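Local coordinates for probable transcriptional regulator (Rhodococcus jostii, PDB 3HIM), which probably binds DNA as a transcriptional regulator of the TetR family, at residues 29-35 and 60-64; 91-95 and 192-196; 108-112 and 173-177; 140-145 and 158-162. All coordinates share one frame; numbering follows the deposited sequence.

Overall arrangement
The chain is all helical. Contact 1 comes first in the sequence and lies in the amino-terminal region, which carries the predicted helix-turn-helix; there helix 16-32 meets helix 60-82. Contacts 2, 3 and 4 all lie in the TetR-like carboxy-terminal region. Contact 2 joins helix 89-106 to helix 184-198 and encloses contacts 3 and 4 along the chain. Contacts 3 and 4 share helix 158-175 near its two ends, with centres 24 Å apart. Contacts 2 and 4 touch: Leu93 CD1 is 4.1 Å from Phe140 CD1. Contact 3 is nearest to contact 1, at 16 Å between centres, while the centres of contacts 1 and 2 are 35 Å apart. The set thus runs from the probable DNA-binding end to the far end of the larger helical body.

Contact 1 (29-35 and 60-64); sequences FAAKGYG and KESLL
This contact belongs to the amino-terminal helical domain of the TetR fold. Here Tyr34, just past the end of helix 16-32, packs against Lys60, Glu61 and Leu64 at the start of helix 60-82. The helix-turn-helix predicted for residues 38-57 lies between the two segments in the chain. The Tyr34 ring is held from both faces. Lys60 CD lies over one face, 3.5 Å from Tyr34 CE1. Leu64 CD2 lies over the opposite face, 4.2 Å from the centroid of the Tyr34 ring. With CG anti to the backbone N (chi1 175°), the ring reaches helix 60-82, and Tyr34 OH ends 3.4 Å from Glu61 CA. The Lys60 chain bends at chi2, chi3 and chi4. This carries Lys60 NZ over the Tyr34 face for a cation-pi contact, 4.6 Å from the ring centroid. Lys60 NZ also gives a hydrogen bond of 2.8 Å to Tyr34 O, and a second one goes to Thr37 O. Phe29 adds an apolar contact, with its CZ 4.3 Å from Leu63 CD2. The lysine therefore works in two ways: its methylenes cover an aromatic face, and its ammonium group is met by two carbonyl oxygens and the ring, which would probably help to stabilise the charge.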
# COMPACT_ATOMS: atom_id res chain seq x y z
N PHE B 29 15.47 -4.71 9.46
CA PHE B 29 15.13 -4.44 8.06
C PHE B 29 14.27 -3.17 7.96
O PHE B 29 14.52 -2.33 7.11
CB PHE B 29 14.43 -5.63 7.40
CG PHE B 29 15.33 -6.81 7.11
CD1 PHE B 29 16.73 -6.68 7.06
CD2 PHE B 29 14.77 -8.07 6.86
CE1 PHE B 29 17.54 -7.78 6.78
CE2 PHE B 29 15.58 -9.18 6.57
CZ PHE B 29 16.96 -9.03 6.54
N ALA B 30 13.30 -3.03 8.86
CA ALA B 30 12.49 -1.81 8.94
C ALA B 30 13.29 -0.56 9.33
O ALA B 30 12.98 0.54 8.85
CB ALA B 30 11.31 -2.01 9.87
N ALA B 31 14.31 -0.70 10.17
CA ALA B 31 15.12 0.45 10.63
C ALA B 31 16.23 0.92 9.67
O ALA B 31 16.33 2.12 9.37
CB ALA B 31 15.69 0.20 12.03
N LYS B 32 17.06 -0.00 9.18
CA LYS B 32 18.25 0.34 8.40
C LYS B 32 18.06 0.16 6.89
O LYS B 32 18.94 0.52 6.10
CB LYS B 32 19.46 -0.47 8.88
N GLY B 33 16.93 -0.42 6.50
CA GLY B 33 16.69 -0.84 5.12
C GLY B 33 17.32 -2.19 4.86
O GLY B 33 18.45 -2.45 5.30
N TYR B 34 16.60 -3.05 4.15
CA TYR B 34 17.07 -4.40 3.83
C TYR B 34 18.47 -4.46 3.17
O TYR B 34 19.32 -5.27 3.57
CB TYR B 34 16.05 -5.12 2.92
CG TYR B 34 16.54 -6.47 2.46
CD1 TYR B 34 16.42 -7.58 3.29
CD2 TYR B 34 17.16 -6.62 1.22
CE1 TYR B 34 16.90 -8.83 2.89
CE2 TYR B 34 17.64 -7.86 0.81
CZ TYR B 34 17.49 -8.96 1.65
OH TYR B 34 17.96 -10.20 1.25
N GLY B 35 18.68 -3.63 2.15
CA GLY B 35 19.92 -3.62 1.39
C GLY B 35 21.12 -3.16 2.19
O GLY B 35 22.25 -3.55 1.88
N LYS B 60 21.41 -13.70 3.72
CA LYS B 60 20.42 -12.66 3.99
C LYS B 60 19.11 -12.99 3.27
O LYS B 60 18.02 -12.86 3.84
CB LYS B 60 20.92 -11.28 3.54
CG LYS B 60 20.54 -10.14 4.49
CD LYS B 60 20.26 -8.76 3.83
CE LYS B 60 21.23 -8.33 2.74
NZ LYS B 60 21.45 -6.84 2.78
N GLU B 61 19.22 -13.41 2.01
CA GLU B 61 18.05 -13.62 1.17
C GLU B 61 17.19 -14.76 1.70
O GLU B 61 15.96 -14.71 1.57
CB GLU B 61 18.45 -13.88 -0.29
CG GLU B 61 17.25 -13.97 -1.26
CD GLU B 61 16.62 -15.35 -1.31
OE1 GLU B 61 17.23 -16.33 -0.81
OE2 GLU B 61 15.50 -15.48 -1.85
N SER B 62 17.85 -15.76 2.30
CA SER B 62 17.16 -16.90 2.88
C SER B 62 16.29 -16.42 4.03
O SER B 62 15.19 -16.93 4.24
CB SER B 62 18.16 -17.96 3.36
OG SER B 62 18.74 -17.61 4.60
N LEU B 63 16.80 -15.43 4.76
CA LEU B 63 16.13 -14.90 5.94
C LEU B 63 14.94 -14.03 5.53
O LEU B 63 13.87 -14.07 6.17
CB LEU B 63 17.13 -14.11 6.79
CG LEU B 63 16.60 -13.32 8.00
CD1 LEU B 63 15.78 -14.19 8.95
CD2 LEU B 63 17.78 -12.68 8.73
N LEU B 64 15.13 -13.23 4.46
CA LEU B 64 14.03 -12.45 3.90
C LEU B 64 12.91 -13.38 3.39
O LEU B 64 11.72 -13.13 3.64
CB LEU B 64 14.54 -11.54 2.77
CG LEU B 64 13.43 -10.85 1.97
CD1 LEU B 64 12.79 -9.75 2.83
CD2 LEU B 64 13.98 -10.29 0.66

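Contact 2 (91-95 and 192-196); sequences DRLMS and VELAL
Leu93 and Met94 of helix 89-106 meet Val192, Ala195 and Leu196 of helix 184-198. The contact is an apolar helix-helix crossing in the carboxy-terminal domain of the TetR fold. The axes of the short segments approach to 9.6 Å, with 140° between their directions, so the helices run roughly antiparallel. Leu93 comes first and points toward helix 184-198. Its CG is anti to the backbone N (chi1 -167°), and it is the CD2 branch that does the touching. Leu93 CD2 lies 3.8 Å from Leu196 CD2, and the two leucines lie side by side, pointing opposite ways. The same methyl is 4.2 Å from Ala195 CB. The other methyl of Leu93, CD1, turns to Phe140 of helix 123-149, and Ile143 of that helix also packs on Leu93, so it is buried among three helices. Met94 follows, one residue on, and lies roughly perpendicular to Val192. Its CG is the meeting point, 3.5 Å from Val192 CG1. Replacing Val192 by an alanine would probably open a gap beside Met94 and let the methionine chain shift. Leu196 divides its two methyls between the neighbours, CD2 for Leu93 and CD1 for Met94, where Leu196 CD1 is 3.8 Å from Met94 CG. Val192 CG2 turns to the backbone and rests 3.6 Å from Met94 O.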
# COMPACT_ATOMS: atom_id res chain seq x y z
N ASP B 91 -21.86 -12.79 4.53
CA ASP B 91 -21.28 -13.10 5.85
C ASP B 91 -19.85 -13.61 5.71
O ASP B 91 -19.00 -13.35 6.56
CB ASP B 91 -22.08 -14.19 6.57
CG ASP B 91 -23.50 -13.78 6.89
OD1 ASP B 91 -23.71 -12.84 7.68
OD2 ASP B 91 -24.42 -14.41 6.34
N ARG B 92 -19.61 -14.41 4.67
CA ARG B 92 -18.27 -14.88 4.30
C ARG B 92 -17.34 -13.69 3.98
O ARG B 92 -16.18 -13.67 4.38
CB ARG B 92 -18.34 -15.83 3.09
CG ARG B 92 -19.09 -17.15 3.38
CD ARG B 92 -19.25 -18.04 2.16
NE ARG B 92 -17.95 -18.47 1.63
CZ ARG B 92 -17.77 -19.21 0.54
NH1 ARG B 92 -18.81 -19.63 -0.17
NH2 ARG B 92 -16.55 -19.51 0.13
N LEU B 93 -17.88 -12.72 3.24
CA LEU B 93 -17.13 -11.53 2.88
C LEU B 93 -16.85 -10.64 4.08
O LEU B 93 -15.73 -10.16 4.23
CB LEU B 93 -17.86 -10.75 1.76
CG LEU B 93 -17.00 -9.66 1.10
CD1 LEU B 93 -15.83 -10.29 0.33
CD2 LEU B 93 -17.86 -8.75 0.22
N MET B 94 -17.84 -10.42 4.94
CA MET B 94 -17.59 -9.71 6.19
C MET B 94 -16.45 -10.37 6.96
O MET B 94 -15.55 -9.69 7.48
CB MET B 94 -18.85 -9.65 7.06
CG MET B 94 -20.01 -8.80 6.48
SD MET B 94 -21.60 -8.94 7.38
CE MET B 94 -21.04 -9.02 9.08
N SER B 95 -16.47 -11.69 7.02
CA SER B 95 -15.57 -12.42 7.92
C SER B 95 -14.13 -12.40 7.42
O SER B 95 -13.18 -12.15 8.19
CB SER B 95 -16.04 -13.88 8.05
OG SER B 95 -15.25 -14.58 8.99
N VAL B 192 -15.28 -3.47 5.79
CA VAL B 192 -16.36 -4.43 5.54
C VAL B 192 -17.56 -3.76 4.85
O VAL B 192 -18.08 -4.27 3.86
CB VAL B 192 -16.81 -5.14 6.82
CG1 VAL B 192 -18.14 -5.83 6.61
CG2 VAL B 192 -15.74 -6.14 7.26
N GLU B 193 -18.00 -2.61 5.38
CA GLU B 193 -19.13 -1.87 4.78
C GLU B 193 -18.86 -1.52 3.32
O GLU B 193 -19.76 -1.62 2.46
CB GLU B 193 -19.40 -0.59 5.56
CG GLU B 193 -19.99 -0.86 6.94
CD GLU B 193 -19.73 0.28 7.91
OE1 GLU B 193 -19.14 1.31 7.49
OE2 GLU B 193 -20.11 0.12 9.08
N LEU B 194 -17.62 -1.11 3.05
CA LEU B 194 -17.24 -0.68 1.70
C LEU B 194 -17.14 -1.85 0.72
O LEU B 194 -17.56 -1.73 -0.42
CB LEU B 194 -15.96 0.15 1.73
CG LEU B 194 -16.10 1.51 2.45
CD1 LEU B 194 -14.72 2.01 2.92
CD2 LEU B 194 -16.79 2.55 1.56
N ALA B 195 -16.57 -2.97 1.17
CA ALA B 195 -16.50 -4.20 0.39
C ALA B 195 -17.90 -4.71 -0.02
O ALA B 195 -18.15 -5.10 -1.17
CB ALA B 195 -15.73 -5.29 1.18
N LEU B 196 -18.83 -4.71 0.92
CA LEU B 196 -20.19 -5.14 0.58
C LEU B 196 -20.77 -4.21 -0.46
O LEU B 196 -21.38 -4.69 -1.43
CB LEU B 196 -21.08 -5.23 1.82
CG LEU B 196 -20.68 -6.38 2.75
CD1 LEU B 196 -21.39 -6.23 4.10
CD2 LEU B 196 -20.96 -7.76 2.15

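Contact 3 (108-112 and 173-177); sequences RASAR and SRWFP
The backbones of Arg108, in the first turn of helix 108-116, and Ser173, in the last turn of helix 158-175, come very close, with Arg108 CA 4.3 Å from Ser173 CA. Small groups fill this near approach: Ala111 CB lies 3.3 Å from Ser173 OG, a hydroxyl that is hydrogen-bonded to His104 O. The carbonyl of Ser173 is at a helix end, and the residue four further on is Pro177, which has no N-H to offer it. Arg112 supplies a donor instead. Its NE hydrogen-bonds Ser173 O at 3.0 Å, with an N-H...O angle of 148°, and the oxygen lies in the guanidinium plane. Arg108 reaches the turn beyond the helix. Its CG sits between the backbone N and the carbonyl carbon (chi1 58°), and from there the chain extends straight to NE. Arg108 CD comes 3.2 Å from Phe176 O. Pro177 CD lies over one guanidinium face, 3.6 Å from Arg108 NE. At the edge of the Phe176 ring, Arg108 NH1 is 3.6 Å from Phe176 CE1, with the two planes 66° apart. That nitrogen also hydrogen-bonds Ala105 O. An alanine in place of Arg108 is likely to leave Pro177 CD without the guanidinium face and the Phe176 ring edge without its neighbour, and to lose the bond to Ala105 O. Arg119 of the second subunit hydrogen-bonds Arg174 O close by. The end of helix 158-175 thus packs on the start of helix 108-116 beside the dimer interface of a TetR-type carboxy-terminal domain.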
# COMPACT_ATOMS: atom_id res chain seq x y z
N ARG B 108 1.73 -5.48 10.54
CA ARG B 108 2.17 -4.50 9.54
C ARG B 108 3.69 -4.49 9.30
O ARG B 108 4.13 -4.30 8.15
CB ARG B 108 1.65 -3.08 9.86
CG ARG B 108 2.05 -2.52 11.24
CD ARG B 108 1.22 -1.28 11.65
NE ARG B 108 1.63 -0.74 12.94
CZ ARG B 108 1.11 -1.13 14.11
NH1 ARG B 108 0.15 -2.05 14.17
NH2 ARG B 108 1.56 -0.59 15.23
N ALA B 109 4.48 -4.65 10.37
CA ALA B 109 5.94 -4.56 10.27
C ALA B 109 6.47 -5.74 9.50
O ALA B 109 7.22 -5.58 8.56
CB ALA B 109 6.60 -4.48 11.67
N SER B 110 6.04 -6.93 9.88
CA SER B 110 6.33 -8.11 9.09
C SER B 110 5.76 -7.98 7.68
O SER B 110 6.42 -8.37 6.72
CB SER B 110 5.78 -9.37 9.74
OG SER B 110 6.04 -10.47 8.91
N ALA B 111 4.55 -7.45 7.54
CA ALA B 111 3.91 -7.32 6.21
C ALA B 111 4.74 -6.43 5.29
O ALA B 111 4.98 -6.79 4.14
CB ALA B 111 2.50 -6.80 6.33
N ARG B 112 5.18 -5.28 5.80
CA ARG B 112 6.02 -4.38 5.01
C ARG B 112 7.30 -5.05 4.48
O ARG B 112 7.63 -4.92 3.30
CB ARG B 112 6.34 -3.13 5.82
CG ARG B 112 5.18 -2.15 5.84
CD ARG B 112 5.50 -0.86 6.58
NE ARG B 112 4.92 -0.88 7.93
CZ ARG B 112 5.62 -0.79 9.05
NH1 ARG B 112 6.95 -0.67 8.98
NH2 ARG B 112 5.02 -0.82 10.23
N SER B 173 -1.12 -1.91 5.91
CA SER B 173 0.18 -2.14 6.55
C SER B 173 1.13 -0.95 6.37
O SER B 173 2.08 -0.79 7.13
CB SER B 173 0.84 -3.44 6.06
OG SER B 173 0.05 -4.56 6.43
N ARG B 174 0.85 -0.12 5.37
CA ARG B 174 1.63 1.09 5.11
C ARG B 174 1.23 2.21 6.06
O ARG B 174 2.09 2.76 6.72
CB ARG B 174 1.46 1.57 3.66
CG ARG B 174 2.34 2.78 3.28
CD ARG B 174 2.02 3.29 1.84
NE ARG B 174 0.60 3.61 1.72
CZ ARG B 174 0.04 4.71 2.18
NH1 ARG B 174 0.77 5.67 2.77
NH2 ARG B 174 -1.27 4.88 2.06
N TRP B 175 -0.06 2.54 6.13
CA TRP B 175 -0.49 3.78 6.82
C TRP B 175 -0.90 3.61 8.26
O TRP B 175 -0.97 4.58 9.00
CB TRP B 175 -1.62 4.52 6.06
CG TRP B 175 -2.90 3.71 5.91
CD1 TRP B 175 -3.30 2.98 4.81
CD2 TRP B 175 -3.95 3.55 6.88
NE1 TRP B 175 -4.51 2.37 5.04
CE2 TRP B 175 -4.94 2.71 6.29
CE3 TRP B 175 -4.15 4.03 8.18
CZ2 TRP B 175 -6.11 2.35 6.97
CZ3 TRP B 175 -5.31 3.66 8.85
CH2 TRP B 175 -6.28 2.83 8.24
N PHE B 176 -1.21 2.38 8.66
CA PHE B 176 -1.76 2.15 9.99
C PHE B 176 -0.64 2.16 11.04
O PHE B 176 0.46 1.73 10.76
CB PHE B 176 -2.51 0.82 9.99
CG PHE B 176 -3.17 0.48 11.29
CD1 PHE B 176 -2.47 -0.19 12.29
CD2 PHE B 176 -4.50 0.80 11.51
CE1 PHE B 176 -3.07 -0.52 13.50
CE2 PHE B 176 -5.13 0.48 12.72
CZ PHE B 176 -4.41 -0.18 13.71
N PRO B 177 -0.91 2.70 12.25
CA PRO B 177 -2.12 3.40 12.70
C PRO B 177 -2.15 4.88 12.31
O PRO B 177 -1.10 5.51 12.19
CB PRO B 177 -2.04 3.30 14.22
CG PRO B 177 -0.57 3.21 14.52
CD PRO B 177 0.07 2.52 13.34

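Contact 4 (140-145 and 158-162); sequences FTRIIE and IEAAA
Thr141 O accepts the backbone hydrogen bond of Glu145 N at 2.8 Å, a normal helical turn that faces Ile158 across the contact. Ile158 CG2 comes to 4.1 Å from Thr141 O. The Thr141 hydroxyl is occupied within its own helix, where OG1 is hydrogen-bonded to Lys138 O. No hydrogen bond crosses between the segments, so the contact is made by apolar branches. Ile144 gives the largest share from helix 123-149. Its CG2 meets Ile158 CG2 at 4.0 Å, the two isoleucines lying alongside with their ends reversed. With chi2 at 170°, the other Ile144 branch stretches out across helix 158-175. There Ile144 CD1 reaches 3.9 Å from Ala161 CB and 3.8 Å from Ala162 N. Toward the solvent, the Glu145 chain runs across that of Ile158, with Glu145 CG 3.8 Å from Ile158 CD1. Phe140 adds its CB, 4.3 Å from Ala162 CB, while its ring leads away to an edge-to-face pairing with Tyr100 of helix 89-106. The short segments approach to 9.1 Å between axes, at 129° between directions. Two consecutive helices that run in broadly opposed directions but cross steeply fit the all-helical carboxy-terminal domain of TetR-family regulators.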
# COMPACT_ATOMS: atom_id res chain seq x y z
N PHE B 140 -10.99 -14.34 -1.97
CA PHE B 140 -12.00 -13.31 -2.13
C PHE B 140 -12.80 -13.53 -3.41
O PHE B 140 -14.02 -13.42 -3.39
CB PHE B 140 -11.40 -11.90 -2.05
CG PHE B 140 -10.92 -11.51 -0.66
CD1 PHE B 140 -11.83 -11.33 0.38
CD2 PHE B 140 -9.56 -11.32 -0.40
CE1 PHE B 140 -11.39 -10.98 1.68
CE2 PHE B 140 -9.12 -10.97 0.87
CZ PHE B 140 -10.03 -10.80 1.92
N THR B 141 -12.13 -13.89 -4.51
CA THR B 141 -12.87 -14.09 -5.76
C THR B 141 -13.90 -15.23 -5.64
O THR B 141 -15.02 -15.09 -6.15
CB THR B 141 -11.93 -14.27 -7.02
OG1 THR B 141 -11.09 -15.40 -6.83
CG2 THR B 141 -11.04 -13.08 -7.21
N ARG B 142 -13.54 -16.31 -4.95
CA ARG B 142 -14.48 -17.40 -4.69
C ARG B 142 -15.73 -16.89 -3.95
O ARG B 142 -16.86 -17.18 -4.37
CB ARG B 142 -13.81 -18.54 -3.91
N ILE B 143 -15.53 -16.11 -2.90
CA ILE B 143 -16.65 -15.58 -2.10
C ILE B 143 -17.52 -14.69 -2.98
O ILE B 143 -18.74 -14.83 -2.99
CB ILE B 143 -16.17 -14.84 -0.83
CG1 ILE B 143 -15.67 -15.86 0.20
CG2 ILE B 143 -17.30 -13.96 -0.21
CD1 ILE B 143 -14.61 -15.31 1.14
N ILE B 144 -16.88 -13.81 -3.76
CA ILE B 144 -17.60 -12.89 -4.61
C ILE B 144 -18.40 -13.65 -5.68
O ILE B 144 -19.58 -13.33 -5.93
CB ILE B 144 -16.69 -11.81 -5.19
CG1 ILE B 144 -16.06 -10.98 -4.06
CG2 ILE B 144 -17.48 -10.89 -6.12
CD1 ILE B 144 -14.95 -10.02 -4.53
N GLU B 145 -17.77 -14.67 -6.25
CA GLU B 145 -18.44 -15.58 -7.18
C GLU B 145 -19.63 -16.27 -6.51
O GLU B 145 -20.72 -16.31 -7.06
CB GLU B 145 -17.46 -16.64 -7.67
CG GLU B 145 -16.47 -16.10 -8.70
CD GLU B 145 -15.38 -17.08 -9.06
OE1 GLU B 145 -15.40 -18.24 -8.60
OE2 GLU B 145 -14.49 -16.68 -9.83
N ILE B 158 -15.65 -9.04 -11.13
CA ILE B 158 -15.24 -9.82 -9.98
C ILE B 158 -13.75 -9.65 -9.67
O ILE B 158 -13.39 -9.42 -8.52
CB ILE B 158 -15.59 -11.30 -10.14
CG1 ILE B 158 -17.10 -11.48 -10.20
CG2 ILE B 158 -15.00 -12.12 -8.98
CD1 ILE B 158 -17.52 -12.90 -10.53
N GLU B 159 -12.90 -9.77 -10.69
CA GLU B 159 -11.45 -9.62 -10.49
C GLU B 159 -11.09 -8.22 -9.99
O GLU B 159 -10.25 -8.10 -9.11
CB GLU B 159 -10.68 -9.95 -11.77
N ALA B 160 -11.72 -7.17 -10.53
CA ALA B 160 -11.51 -5.79 -10.03
C ALA B 160 -11.89 -5.66 -8.55
O ALA B 160 -11.18 -5.02 -7.77
CB ALA B 160 -12.29 -4.80 -10.85
N ALA B 161 -13.00 -6.28 -8.16
CA ALA B 161 -13.46 -6.25 -6.77
C ALA B 161 -12.49 -6.97 -5.81
O ALA B 161 -12.16 -6.44 -4.75
CB ALA B 161 -14.87 -6.80 -6.64
N ALA B 162 -12.05 -8.16 -6.20
CA ALA B 162 -11.06 -8.90 -5.41
C ALA B 162 -9.73 -8.14 -5.31
O ALA B 162 -9.20 -8.01 -4.21
CB ALA B 162 -10.86 -10.30 -5.98